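Local structure of putative metal-dependent hydrolase (Bacillus subtilis, 6KNS) at residues A[24-29]-A[68-73]; A[38-43]-A[156-161]; A[64-69]-A[104-109]; A[97-102]-A[141-146]. The protein binds a pair of zinc ions in a metallo-beta-lactamase fold and is probably a metal-dependent hydrolase, perhaps akin to the endoribonucleases that process tRNA 3' ends. All coordinates share one frame; numbering follows the deposited sequence.

Overall arrangement
Contacts 1, 2 and 3 all converge on a dinuclear zinc centre whose two ions lie 3.2 Å apart, and contact 4 lies farther out, beside contact 3. Contacts 1 and 2, with centres about 8 Å apart, join through H70 ND1 and D40 OD2 at 2.7 Å, a second-shell bond behind a zinc ligand. D40 also reaches contact 3, where its OD1 meets S64 N, again at 2.7 Å. Contacts 1 and 3 share H68 and D69. Contact 4 lies about 8 Å, centre to centre, from contact 3 and meets it where Y66 OH approaches H99 O at 2.7 Å. The ring of H99 remains about 10 Å from the nearest zinc.

Contact 1: A[24-29]-A[68-73]; sequences ATSGYL and HDHIAD. With ZN (zinc ion), chain G.
D69 meets T25 through its backbone: the hydroxyl T25 OG1 donates to D69 O at 2.7 Å, approaching at a C=O...donor angle of 121° and tilted 21° from the carbonyl plane. T25 holds OG1 between its own backbone N and carbonyl carbon (chi1 72°), which aims the hydroxyl at this carbonyl, and the same oxygen accepts a bond from S43 N. The D69 carboxylate serves the metal, with OD2 2.5 Å from the zinc ion. G17 N also bonds to OD2, and so does a water, which donates to D69 OD2 at 2.8 Å and accepts from S26 OG at 2.6 Å. One carboxylate oxygen is therefore gripped by the metal, a backbone amide and a water.

H70 comes next and lays one ring face against S26, whose CB stands 3.5 Å from H70 CE1. H70 NE2 binds the same zinc at 2.2 Å, while the other ring nitrogen, ND1, bonds to D40 OD2, so the rotation of the imidazole is fixed from both nitrogens. I71 then closes the turn, its N bonding to H68 O at 3.2 Å.

The short helix 68-71 thus rests on the loop that leads into strand 27-32, a strand flanked in its sheet by 7-13 and 35-39, while Y158 of strand 155-158 packs on both S26 and H70.

Contact 2: A[38-43]-A[156-161]; sequences LVDCGS and VVYTAD. With ZN (zinc ion), chain H; ZN (zinc ion), chain G.
Y158 spans the interior of the metallo-beta-lactamase fold, an alpha-beta/beta-alpha sandwich, reaching from strand 155-158 of one sheet to V39 and D40 at the end of strand 35-39 in the other. From CB the side chain leaves with CG opposite the backbone N (chi1 174°), a setting that carries the ring between the sheets. The chain then turns across one ring face, placing A160 N 3.5 Å from the Y158 ring plane, over its centre. Along one flank, Y158 CD2 lies 3.7 Å from V39 CG1, the two side chains running antiparallel in a purely apolar contact. Y158 CE2 touches the same methyl and lies 3.5 Å from D40 OD2. At the tip, Y158 OH donates to D40 OD2 at 2.8 Å, meeting the oxygen on its anti side and 27° out of the carboxylate plane. Ring and carboxylate are turned 71° against each other.

D40 is a second-shell residue. Its OD2 also takes the bond from H70 ND1, and OD1 accepts from S64 N, so three bonds hold the carboxylate between a zinc ligand and a tyrosine. Beyond A160 the chain reaches the metals, the turn being braced where T159 OG1 donates to A160 O at 2.7 Å. The single oxygen D161 OD2 then bridges both zinc ions, lying 2.4 Å from the one that H65, H67 and H140 also bind.

Contact 3: A[64-69]-A[104-109]; sequences SHYHHD and EQFQKL. With ZN (zinc ion), chain H; ZN (zinc ion), chain G.
Y66 and Q105 form the tight half of this contact. The methylene Q105 CB sits over one face of the phenol, 3.6 Å from the ring centroid and 18° off the ring normal, a CH-pi contact displaced somewhat toward the CG rim. Q105 CG, beside its backbone N (chi1 -64°), lies 3.8 Å from Y66 CB; the bend at chi2 (-68°) then turns the amide. At the far end of the ring, Y66 OH is lodged among carbon atoms of F106 in the helix and of L109 just beyond it: F106 CA is 3.6 Å from Y66 OH, the F106 ring turns its edge toward that oxygen, and L109 CD1 is 3.8 Å from it. No polar bond joins the two segments here, but the buried hydroxyl is bonded to H99 O and is thus satisfied from a third part of the chain.

Toward the Q105 amide the contact is looser and more exposed. There the amide extends past the ring, and K108 NZ gives Q105 OE1 a weak bond at 3.4 Å. K108 also packs on K108 of the second subunit.

On either side of Y66 in sequence stand two zinc ligands, H65 binding through NE2 at 2.3 Å and H67 through ND1 at 2.1 Å. The H65 ring is steadied by its in-plane bond from ND1 to S64 OG. This spacing, with D69 and H70 following, gives the HXHXDH signature of the metallo-beta-lactamase superfamily.

Contact 4: A[97-102]-A[141-146]; sequences YGHDAD and PVTCYA
The imidazole of H99 carries T143 on one face: the methyl T143 CG2 lies 3.7 Å from the ring centroid and 16° off its normal, a CH-pi contact set toward the rim. At the edges, in the ring plane, are A101 N beside ND1 and a water beside NE2. Y145 approaches obliquely, with its ring centroid 5.7 Å from that of H99 and the planes at 58°, and its CE2 comes within 3.8 Å of H99 CB. The methyl A101 CB adds an apolar touch on T143 CG2 at 3.9 Å.

H99 holds CG between its backbone N and carbonyl carbon (chi1 73°). The ring is thereby folded back over its own turn, where A101 N makes a weak bond to H99 ND1 at 3.1 Å. Across the contact, H99 NE2 gives T143 O a similarly weak bond at 3.4 Å. The water supplements it, donating to T143 O at 2.7 Å and hydrogen-bonding to H99 NE2.

The loop after strand 94-98 thus joins the lead into strand 145-150 of the other sheet. The two weak bonds would suit a proton on NE2, but the undecided direction of the water bond keeps this tentative.

Contact 1: A[24-29]-A[68-73]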
loop_
_atom_site.group_PDB
_atom_site.type_symbol
_atom_site.label_atom_id
_atom_site.label_comp_id
_atom_site.label_asym_id
_atom_site.label_seq_id
_atom_site.Cartn_x
_atom_site.Cartn_y
_atom_site.Cartn_z
ATOM N N ALA A 24 3.595 -7.726 -4.143
ATOM C CA ALA A 24 3.856 -6.822 -3.028
ATOM C C ALA A 24 5.318 -6.428 -2.922
ATOM O O ALA A 24 6.193 -7.076 -3.523
ATOM C CB ALA A 24 3.340 -7.422 -1.692
ATOM N N THR A 25 5.600 -5.361 -2.171
ATOM C CA THR A 25 7.002 -4.999 -1.865
ATOM C C THR A 25 7.318 -5.502 -0.444
ATOM O O THR A 25 6.528 -6.270 0.117
ATOM C CB THR A 25 7.307 -3.521 -2.075
ATOM O OG1 THR A 25 6.695 -2.718 -1.057
ATOM C CG2 THR A 25 6.807 -3.040 -3.451
ATOM N N SER A 26 8.485 -5.144 0.105
ATOM C CA SER A 26 8.998 -5.787 1.294
ATOM C C SER A 26 8.049 -5.929 2.494
ATOM O O SER A 26 7.527 -4.963 3.015
ATOM C CB SER A 26 10.271 -5.108 1.759
ATOM O OG SER A 26 11.284 -5.188 0.764
ATOM N N GLY A 27 7.903 -7.171 2.931
ATOM C CA GLY A 27 7.177 -7.552 4.135
ATOM C C GLY A 27 7.426 -9.023 4.451
ATOM O O GLY A 27 7.251 -9.899 3.579
ATOM N N TYR A 28 7.864 -9.304 5.680
ATOM C CA TYR A 28 8.189 -10.690 6.106
ATOM C C TYR A 28 7.544 -10.998 7.450
ATOM O O TYR A 28 7.722 -10.245 8.417
ATOM C CB TYR A 28 9.694 -10.879 6.188
ATOM C CG TYR A 28 10.321 -10.469 4.908
ATOM C CD1 TYR A 28 10.506 -11.383 3.893
ATOM C CD2 TYR A 28 10.669 -9.149 4.677
ATOM C CE1 TYR A 28 11.047 -11.002 2.675
ATOM C CE2 TYR A 28 11.211 -8.762 3.470
ATOM C CZ TYR A 28 11.401 -9.706 2.471
ATOM O OH TYR A 28 11.929 -9.332 1.281
ATOM N N LEU A 29 6.816 -12.114 7.515
ATOM C CA LEU A 29 6.110 -12.484 8.721
ATOM C C LEU A 29 6.927 -13.530 9.470
ATOM O O LEU A 29 7.139 -14.631 8.964
ATOM C CB LEU A 29 4.730 -13.026 8.378
ATOM C CG LEU A 29 3.911 -13.717 9.484
ATOM C CD1 LEU A 29 3.568 -12.800 10.640
ATOM C CD2 LEU A 29 2.638 -14.243 8.880
ATOM N N HIS A 68 9.679 4.205 0.880
ATOM C CA HIS A 68 8.255 3.906 0.635
ATOM C C HIS A 68 7.936 2.436 0.494
ATOM O O HIS A 68 6.946 1.924 1.034
ATOM C CB HIS A 68 7.781 4.577 -0.650
ATOM C CG HIS A 68 7.863 6.051 -0.622
ATOM N ND1 HIS A 68 7.249 6.822 0.349
ATOM C CD2 HIS A 68 8.507 6.915 -1.452
ATOM C CE1 HIS A 68 7.495 8.102 0.091
ATOM N NE2 HIS A 68 8.261 8.176 -0.984
ATOM N N ASP A 69 8.777 1.730 -0.239
ATOM C CA ASP A 69 8.558 0.291 -0.438
ATOM C C ASP A 69 8.743 -0.595 0.805
ATOM O O ASP A 69 8.462 -1.801 0.748
ATOM C CB ASP A 69 9.361 -0.221 -1.635
ATOM C CG ASP A 69 10.859 -0.070 -1.441
ATOM O OD1 ASP A 69 11.270 1.010 -1.017
ATOM O OD2 ASP A 69 11.601 -1.022 -1.729
ATOM N N HIS A 70 9.120 0.001 1.935
ATOM C CA HIS A 70 9.183 -0.710 3.215
ATOM C C HIS A 70 8.198 -0.208 4.287
ATOM O O HIS A 70 8.087 -0.830 5.342
ATOM C CB HIS A 70 10.620 -0.636 3.754
ATOM C CG HIS A 70 11.598 -1.306 2.843
ATOM N ND1 HIS A 70 12.187 -2.519 3.134
ATOM C CD2 HIS A 70 12.001 -0.973 1.597
ATOM C CE1 HIS A 70 12.935 -2.882 2.100
ATOM N NE2 HIS A 70 12.854 -1.944 1.163
ATOM N N ILE A 71 7.517 0.910 4.044
ATOM C CA ILE A 71 6.598 1.508 5.036
ATOM C C ILE A 71 5.253 1.980 4.484
ATOM O O ILE A 71 4.398 2.451 5.275
ATOM C CB ILE A 71 7.217 2.716 5.730
ATOM C CG1 ILE A 71 7.322 3.909 4.761
ATOM C CG2 ILE A 71 8.616 2.358 6.302
ATOM C CD1 ILE A 71 7.816 5.164 5.445
ATOM N N ALA A 72 4.997 1.785 3.183
ATOM C CA ALA A 72 3.785 2.324 2.583
ATOM C C ALA A 72 2.523 1.915 3.311
ATOM O O ALA A 72 1.595 2.700 3.343
ATOM C CB ALA A 72 3.668 1.994 1.035
ATOM N N ASP A 73 2.466 0.690 3.852
ATOM C CA ASP A 73 1.261 0.231 4.530
ATOM C C ASP A 73 1.167 0.528 6.049
ATOM O O ASP A 73 0.210 0.087 6.708
ATOM C CB ASP A 73 0.948 -1.242 4.235
ATOM C CG ASP A 73 -0.010 -1.442 3.042
ATOM O OD1 ASP A 73 -0.648 -0.457 2.543
ATOM O OD2 ASP A 73 -0.124 -2.634 2.614
HETATM ZN ZN ZN G . 13.867 -1.245 -0.632
HETATM O O HOH W 1 10.857 -3.668 -1.334
#

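Contact 2: A[38-43]-A[156-161]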
loop_
_atom_site.group_PDB
_atom_site.type_symbol
_atom_site.label_atom_id
_atom_site.label_comp_id
_atom_site.label_asym_id
_atom_site.label_seq_id
_atom_site.Cartn_x
_atom_site.Cartn_y
_atom_site.Cartn_z
ATOM N N LEU A 38 5.989 -8.623 12.198
ATOM C CA LEU A 38 6.056 -8.227 10.816
ATOM C C LEU A 38 7.326 -7.408 10.644
ATOM O O LEU A 38 7.520 -6.419 11.333
ATOM C CB LEU A 38 4.823 -7.395 10.405
ATOM C CG LEU A 38 4.870 -6.861 8.957
ATOM C CD1 LEU A 38 4.757 -7.943 7.902
ATOM C CD2 LEU A 38 3.841 -5.753 8.678
ATOM N N VAL A 39 8.181 -7.853 9.741
ATOM C CA VAL A 39 9.412 -7.181 9.420
ATOM C C VAL A 39 9.200 -6.477 8.080
ATOM O O VAL A 39 9.058 -7.122 7.036
ATOM C CB VAL A 39 10.583 -8.174 9.358
ATOM C CG1 VAL A 39 11.866 -7.491 8.857
ATOM C CG2 VAL A 39 10.801 -8.828 10.729
ATOM N N ASP A 40 9.173 -5.142 8.146
ATOM C CA ASP A 40 8.837 -4.249 7.032
ATOM C C ASP A 40 7.387 -4.375 6.628
ATOM O O ASP A 40 6.751 -5.429 6.843
ATOM C CB ASP A 40 9.830 -4.355 5.838
ATOM C CG ASP A 40 11.196 -3.741 6.176
ATOM O OD1 ASP A 40 11.298 -3.050 7.213
ATOM O OD2 ASP A 40 12.173 -3.943 5.451
ATOM N N CYS A 41 6.875 -3.299 6.025
ATOM C CA CYS A 41 5.447 -3.145 5.822
ATOM C C CYS A 41 5.181 -2.284 4.570
ATOM O O CYS A 41 4.611 -1.194 4.624
ATOM C CB CYS A 41 4.845 -2.496 7.085
ATOM S SG CYS A 41 3.039 -2.505 7.132
ATOM N N GLY A 42 5.597 -2.805 3.433
ATOM C CA GLY A 42 5.577 -2.076 2.177
ATOM C C GLY A 42 4.252 -2.144 1.440
ATOM O O GLY A 42 3.197 -2.391 2.051
ATOM N N SER A 43 4.312 -1.928 0.123
ATOM C CA SER A 43 3.089 -1.793 -0.725
ATOM C C SER A 43 2.339 -3.133 -0.863
ATOM O O SER A 43 2.942 -4.150 -1.195
ATOM C CB SER A 43 3.480 -1.270 -2.110
ATOM O OG SER A 43 2.358 -0.861 -2.874
ATOM N N VAL A 156 17.700 -16.230 11.693
ATOM C CA VAL A 156 17.500 -15.719 10.358
ATOM C C VAL A 156 18.141 -14.341 10.232
ATOM O O VAL A 156 17.956 -13.496 11.092
ATOM C CB VAL A 156 15.979 -15.642 10.013
ATOM C CG1 VAL A 156 15.752 -15.068 8.649
ATOM C CG2 VAL A 156 15.331 -17.048 10.121
ATOM N N VAL A 157 18.860 -14.101 9.139
ATOM C CA VAL A 157 19.453 -12.801 8.874
ATOM C C VAL A 157 18.739 -12.215 7.673
ATOM O O VAL A 157 18.557 -12.889 6.650
ATOM C CB VAL A 157 20.982 -12.898 8.619
ATOM C CG1 VAL A 157 21.545 -11.562 8.124
ATOM C CG2 VAL A 157 21.719 -13.342 9.888
ATOM N N TYR A 158 18.322 -10.964 7.824
ATOM C CA TYR A 158 17.684 -10.158 6.791
ATOM C C TYR A 158 18.608 -8.987 6.509
ATOM O O TYR A 158 18.902 -8.220 7.411
ATOM C CB TYR A 158 16.352 -9.629 7.326
ATOM C CG TYR A 158 15.613 -8.666 6.462
ATOM C CD1 TYR A 158 15.413 -8.924 5.105
ATOM C CD2 TYR A 158 15.059 -7.490 7.004
ATOM C CE1 TYR A 158 14.669 -8.029 4.293
ATOM C CE2 TYR A 158 14.320 -6.595 6.214
ATOM C CZ TYR A 158 14.125 -6.870 4.867
ATOM O OH TYR A 158 13.404 -6.004 4.084
ATOM N N THR A 159 19.093 -8.864 5.285
ATOM C CA THR A 159 20.008 -7.788 4.927
ATOM C C THR A 159 19.318 -6.425 4.838
ATOM O O THR A 159 19.995 -5.406 4.733
ATOM C CB THR A 159 20.665 -8.011 3.532
ATOM O OG1 THR A 159 19.643 -7.983 2.518
ATOM C CG2 THR A 159 21.421 -9.327 3.462
ATOM N N ALA A 160 17.985 -6.382 4.835
ATOM C CA ALA A 160 17.301 -5.189 4.401
ATOM C C ALA A 160 17.937 -4.774 3.060
ATOM O O ALA A 160 18.314 -5.643 2.247
ATOM C CB ALA A 160 17.374 -4.079 5.454
ATOM N N ASP A 161 18.054 -3.475 2.821
ATOM C CA ASP A 161 18.636 -2.970 1.588
ATOM C C ASP A 161 20.052 -2.547 1.818
ATOM O O ASP A 161 20.323 -1.798 2.754
ATOM C CB ASP A 161 17.907 -1.729 1.132
ATOM C CG ASP A 161 16.512 -2.015 0.615
ATOM O OD1 ASP A 161 15.930 -3.114 0.815
ATOM O OD2 ASP A 161 16.035 -1.101 -0.034
HETATM ZN ZN ZN H . 15.636 1.206 0.305
HETATM ZN ZN ZN G . 13.867 -1.245 -0.632
#

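Contact 3: A[64-69]-A[104-109]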
loop_
_atom_site.group_PDB
_atom_site.type_symbol
_atom_site.label_atom_id
_atom_site.label_comp_id
_atom_site.label_asym_id
_atom_site.label_seq_id
_atom_site.Cartn_x
_atom_site.Cartn_y
_atom_site.Cartn_z
ATOM N N SER A 64 13.129 -1.750 8.771
ATOM C CA SER A 64 14.566 -1.646 8.508
ATOM C C SER A 64 14.945 -0.193 8.153
ATOM O O SER A 64 16.027 0.273 8.518
ATOM C CB SER A 64 14.974 -2.534 7.337
ATOM O OG SER A 64 14.198 -2.208 6.184
ATOM N N HIS A 65 14.064 0.485 7.426
ATOM C CA HIS A 65 14.289 1.846 6.993
ATOM C C HIS A 65 13.010 2.452 6.433
ATOM O O HIS A 65 11.990 1.751 6.317
ATOM C CB HIS A 65 15.439 1.938 5.992
ATOM C CG HIS A 65 15.187 1.342 4.630
ATOM N ND1 HIS A 65 14.931 0.001 4.425
ATOM C CD2 HIS A 65 15.287 1.901 3.394
ATOM C CE1 HIS A 65 14.857 -0.223 3.119
ATOM N NE2 HIS A 65 15.063 0.913 2.474
ATOM N N TYR A 66 13.047 3.737 6.102
ATOM C CA TYR A 66 11.828 4.452 5.797
ATOM C C TYR A 66 11.584 4.782 4.326
ATOM O O TYR A 66 10.773 5.649 4.005
ATOM C CB TYR A 66 11.793 5.731 6.631
ATOM C CG TYR A 66 11.832 5.487 8.157
ATOM C CD1 TYR A 66 10.719 4.996 8.809
ATOM C CD2 TYR A 66 12.938 5.771 8.908
ATOM C CE1 TYR A 66 10.701 4.791 10.160
ATOM C CE2 TYR A 66 12.934 5.569 10.321
ATOM C CZ TYR A 66 11.812 5.057 10.920
ATOM O OH TYR A 66 11.698 4.847 12.275
ATOM N N HIS A 67 12.201 4.036 3.431
ATOM C CA HIS A 67 11.864 4.105 2.000
ATOM C C HIS A 67 10.416 3.602 1.821
ATOM O O HIS A 67 9.998 2.670 2.515
ATOM C CB HIS A 67 12.830 3.228 1.185
ATOM C CG HIS A 67 14.045 3.933 0.675
ATOM N ND1 HIS A 67 15.163 3.256 0.219
ATOM C CD2 HIS A 67 14.293 5.255 0.466
ATOM C CE1 HIS A 67 16.060 4.135 -0.217
ATOM N NE2 HIS A 67 15.556 5.354 -0.074
ATOM N N HIS A 68 9.679 4.205 0.880
ATOM C CA HIS A 68 8.255 3.906 0.635
ATOM C C HIS A 68 7.936 2.436 0.494
ATOM O O HIS A 68 6.946 1.924 1.034
ATOM C CB HIS A 68 7.781 4.577 -0.650
ATOM C CG HIS A 68 7.863 6.051 -0.622
ATOM N ND1 HIS A 68 7.249 6.822 0.349
ATOM C CD2 HIS A 68 8.507 6.915 -1.452
ATOM C CE1 HIS A 68 7.495 8.102 0.091
ATOM N NE2 HIS A 68 8.261 8.176 -0.984
ATOM N N ASP A 69 8.777 1.730 -0.239
ATOM C CA ASP A 69 8.558 0.291 -0.438
ATOM C C ASP A 69 8.743 -0.595 0.805
ATOM O O ASP A 69 8.462 -1.801 0.748
ATOM C CB ASP A 69 9.361 -0.221 -1.635
ATOM C CG ASP A 69 10.859 -0.070 -1.441
ATOM O OD1 ASP A 69 11.270 1.010 -1.017
ATOM O OD2 ASP A 69 11.601 -1.022 -1.729
ATOM N N GLU A 104 11.564 12.724 11.842
ATOM C CA GLU A 104 10.255 12.958 11.232
ATOM C C GLU A 104 9.575 11.659 10.847
ATOM O O GLU A 104 8.383 11.463 11.153
ATOM C CB GLU A 104 10.341 13.877 10.012
ATOM C CG GLU A 104 10.229 15.308 10.379
ATOM C CD GLU A 104 9.396 16.174 9.417
ATOM O OE1 GLU A 104 8.681 15.679 8.502
ATOM O OE2 GLU A 104 9.438 17.393 9.646
ATOM N N GLN A 105 10.324 10.746 10.227
ATOM C CA GLN A 105 9.758 9.451 9.867
ATOM C C GLN A 105 9.396 8.642 11.106
ATOM O O GLN A 105 8.289 8.089 11.173
ATOM C CB GLN A 105 10.693 8.650 8.948
ATOM C CG GLN A 105 10.935 9.302 7.585
ATOM C CD GLN A 105 9.698 9.315 6.691
ATOM O OE1 GLN A 105 8.738 8.549 6.880
ATOM N NE2 GLN A 105 9.722 10.192 5.706
ATOM N N PHE A 106 10.319 8.562 12.078
ATOM C CA PHE A 106 10.026 7.885 13.357
ATOM C C PHE A 106 8.782 8.431 14.101
ATOM O O PHE A 106 7.980 7.675 14.711
ATOM C CB PHE A 106 11.238 7.905 14.304
ATOM C CG PHE A 106 10.943 7.293 15.621
ATOM C CD1 PHE A 106 10.969 5.913 15.767
ATOM C CD2 PHE A 106 10.522 8.068 16.678
ATOM C CE1 PHE A 106 10.642 5.329 16.950
ATOM C CE2 PHE A 106 10.182 7.486 17.883
ATOM C CZ PHE A 106 10.250 6.104 18.022
ATOM N N GLN A 107 8.595 9.736 14.062
ATOM C CA GLN A 107 7.415 10.316 14.725
ATOM C C GLN A 107 6.057 9.880 14.122
ATOM O O GLN A 107 5.030 9.938 14.792
ATOM C CB GLN A 107 7.504 11.844 14.742
ATOM C CG GLN A 107 8.473 12.388 15.777
ATOM C CD GLN A 107 8.803 13.879 15.509
ATOM O OE1 GLN A 107 8.699 14.358 14.349
ATOM N NE2 GLN A 107 9.186 14.597 16.559
ATOM N N LYS A 108 6.045 9.428 12.884
ATOM C CA LYS A 108 4.798 9.029 12.282
ATOM C C LYS A 108 4.304 7.674 12.777
ATOM O O LYS A 108 3.168 7.275 12.470
ATOM C CB LYS A 108 4.958 8.982 10.760
ATOM C CG LYS A 108 5.220 10.351 10.101
ATOM C CD LYS A 108 5.611 10.116 8.623
ATOM C CE LYS A 108 5.997 11.380 7.860
ATOM N NZ LYS A 108 6.334 10.971 6.443
ATOM N N LEU A 109 5.148 6.946 13.502
ATOM C CA LEU A 109 4.812 5.590 13.890
ATOM C C LEU A 109 3.773 5.547 15.018
ATOM O O LEU A 109 3.147 4.526 15.203
ATOM C CB LEU A 109 6.079 4.808 14.311
ATOM C CG LEU A 109 7.146 4.665 13.208
ATOM C CD1 LEU A 109 8.301 3.787 13.669
ATOM C CD2 LEU A 109 6.490 4.126 11.895
HETATM ZN ZN ZN H . 15.636 1.206 0.305
HETATM ZN ZN ZN G . 13.867 -1.245 -0.632
#

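Contact 4: A[97-102]-A[141-146]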
loop_
_atom_site.group_PDB
_atom_site.type_symbol
_atom_site.label_atom_id
_atom_site.label_comp_id
_atom_site.label_asym_id
_atom_site.label_seq_id
_atom_site.Cartn_x
_atom_site.Cartn_y
_atom_site.Cartn_z
ATOM N N TYR A 97 8.570 -0.785 15.976
ATOM C CA TYR A 97 9.998 -0.509 16.176
ATOM C C TYR A 97 10.625 0.070 14.898
ATOM O O TYR A 97 10.418 -0.451 13.806
ATOM C CB TYR A 97 10.753 -1.813 16.541
ATOM C CG TYR A 97 10.346 -2.364 17.884
ATOM C CD1 TYR A 97 10.934 -1.883 19.034
ATOM C CD2 TYR A 97 9.315 -3.287 18.012
ATOM C CE1 TYR A 97 10.556 -2.335 20.291
ATOM C CE2 TYR A 97 8.907 -3.758 19.298
ATOM C CZ TYR A 97 9.538 -3.253 20.408
ATOM O OH TYR A 97 9.217 -3.632 21.655
ATOM N N GLY A 98 11.419 1.119 15.051
ATOM C CA GLY A 98 12.121 1.730 13.917
ATOM C C GLY A 98 13.312 2.511 14.408
ATOM O O GLY A 98 13.441 2.744 15.590
ATOM N N HIS A 99 14.207 2.927 13.516
ATOM C CA HIS A 99 15.371 3.689 13.989
ATOM C C HIS A 99 14.937 5.127 14.115
ATOM O O HIS A 99 13.952 5.514 13.514
ATOM C CB HIS A 99 16.578 3.528 13.045
ATOM C CG HIS A 99 16.447 4.249 11.749
ATOM N ND1 HIS A 99 16.698 5.594 11.637
ATOM C CD2 HIS A 99 16.164 3.807 10.496
ATOM C CE1 HIS A 99 16.532 5.960 10.375
ATOM N NE2 HIS A 99 16.216 4.894 9.662
ATOM N N ASP A 100 15.641 5.906 14.919
ATOM C CA ASP A 100 15.290 7.307 15.074
ATOM C C ASP A 100 16.378 8.309 14.585
ATOM O O ASP A 100 16.348 9.481 14.947
ATOM C CB ASP A 100 14.838 7.575 16.500
ATOM C CG ASP A 100 15.982 7.557 17.491
ATOM O OD1 ASP A 100 17.127 7.239 17.098
ATOM O OD2 ASP A 100 15.714 7.889 18.661
ATOM N N ALA A 101 17.285 7.859 13.713
ATOM C CA ALA A 101 18.186 8.788 12.973
ATOM C C ALA A 101 17.312 9.711 12.076
ATOM O O ALA A 101 17.673 10.845 11.819
ATOM C CB ALA A 101 19.216 8.014 12.114
ATOM N N ASP A 102 16.169 9.222 11.611
ATOM C CA ASP A 102 15.234 10.074 10.875
ATOM C C ASP A 102 14.001 10.354 11.759
ATOM O O ASP A 102 13.074 9.564 11.795
ATOM C CB ASP A 102 14.856 9.417 9.550
ATOM C CG ASP A 102 14.006 10.316 8.670
ATOM O OD1 ASP A 102 13.356 11.264 9.188
ATOM O OD2 ASP A 102 13.998 10.077 7.427
ATOM N N PRO A 141 21.162 4.666 0.417
ATOM C CA PRO A 141 21.039 6.126 0.380
ATOM C C PRO A 141 20.270 6.760 1.530
ATOM O O PRO A 141 20.277 7.958 1.613
ATOM C CB PRO A 141 20.306 6.409 -0.953
ATOM C CG PRO A 141 20.231 5.121 -1.682
ATOM C CD PRO A 141 20.591 4.010 -0.767
ATOM N N VAL A 142 19.520 5.994 2.331
ATOM C CA VAL A 142 18.996 6.465 3.616
ATOM C C VAL A 142 19.460 5.496 4.685
ATOM O O VAL A 142 19.862 4.376 4.386
ATOM C CB VAL A 142 17.446 6.593 3.665
ATOM C CG1 VAL A 142 16.935 7.687 2.686
ATOM C CG2 VAL A 142 16.735 5.234 3.430
ATOM N N THR A 143 19.418 5.931 5.936
ATOM C CA THR A 143 19.768 5.103 7.065
ATOM C C THR A 143 18.963 3.816 7.026
ATOM O O THR A 143 17.735 3.828 6.856
ATOM C CB THR A 143 19.474 5.848 8.383
ATOM O OG1 THR A 143 20.186 7.068 8.357
ATOM C CG2 THR A 143 19.910 5.067 9.599
ATOM N N CYS A 144 19.650 2.696 7.135
ATOM C CA CYS A 144 18.944 1.434 7.038
ATOM C C CYS A 144 19.674 0.415 7.886
ATOM O O CYS A 144 20.908 0.492 7.988
ATOM C CB CYS A 144 18.818 1.006 5.554
ATOM S SG CYS A 144 18.033 -0.576 5.344
ATOM N N TYR A 145 18.926 -0.498 8.542
ATOM C CA TYR A 145 19.567 -1.546 9.362
ATOM C C TYR A 145 19.159 -2.943 8.948
ATOM O O TYR A 145 17.976 -3.242 8.858
ATOM C CB TYR A 145 19.287 -1.358 10.871
ATOM C CG TYR A 145 19.915 -0.127 11.397
ATOM C CD1 TYR A 145 21.188 -0.145 11.956
ATOM C CD2 TYR A 145 19.272 1.081 11.265
ATOM C CE1 TYR A 145 21.794 1.040 12.412
ATOM C CE2 TYR A 145 19.851 2.254 11.714
ATOM C CZ TYR A 145 21.098 2.232 12.294
ATOM O OH TYR A 145 21.634 3.425 12.709
ATOM N N ALA A 146 20.174 -3.802 8.751
ATOM C CA ALA A 146 19.972 -5.230 8.590
ATOM C C ALA A 146 19.655 -5.810 9.948
ATOM O O ALA A 146 19.949 -5.172 10.959
ATOM C CB ALA A 146 21.193 -5.889 7.997
HETATM O O HOH W 2 15.474 5.331 6.675
#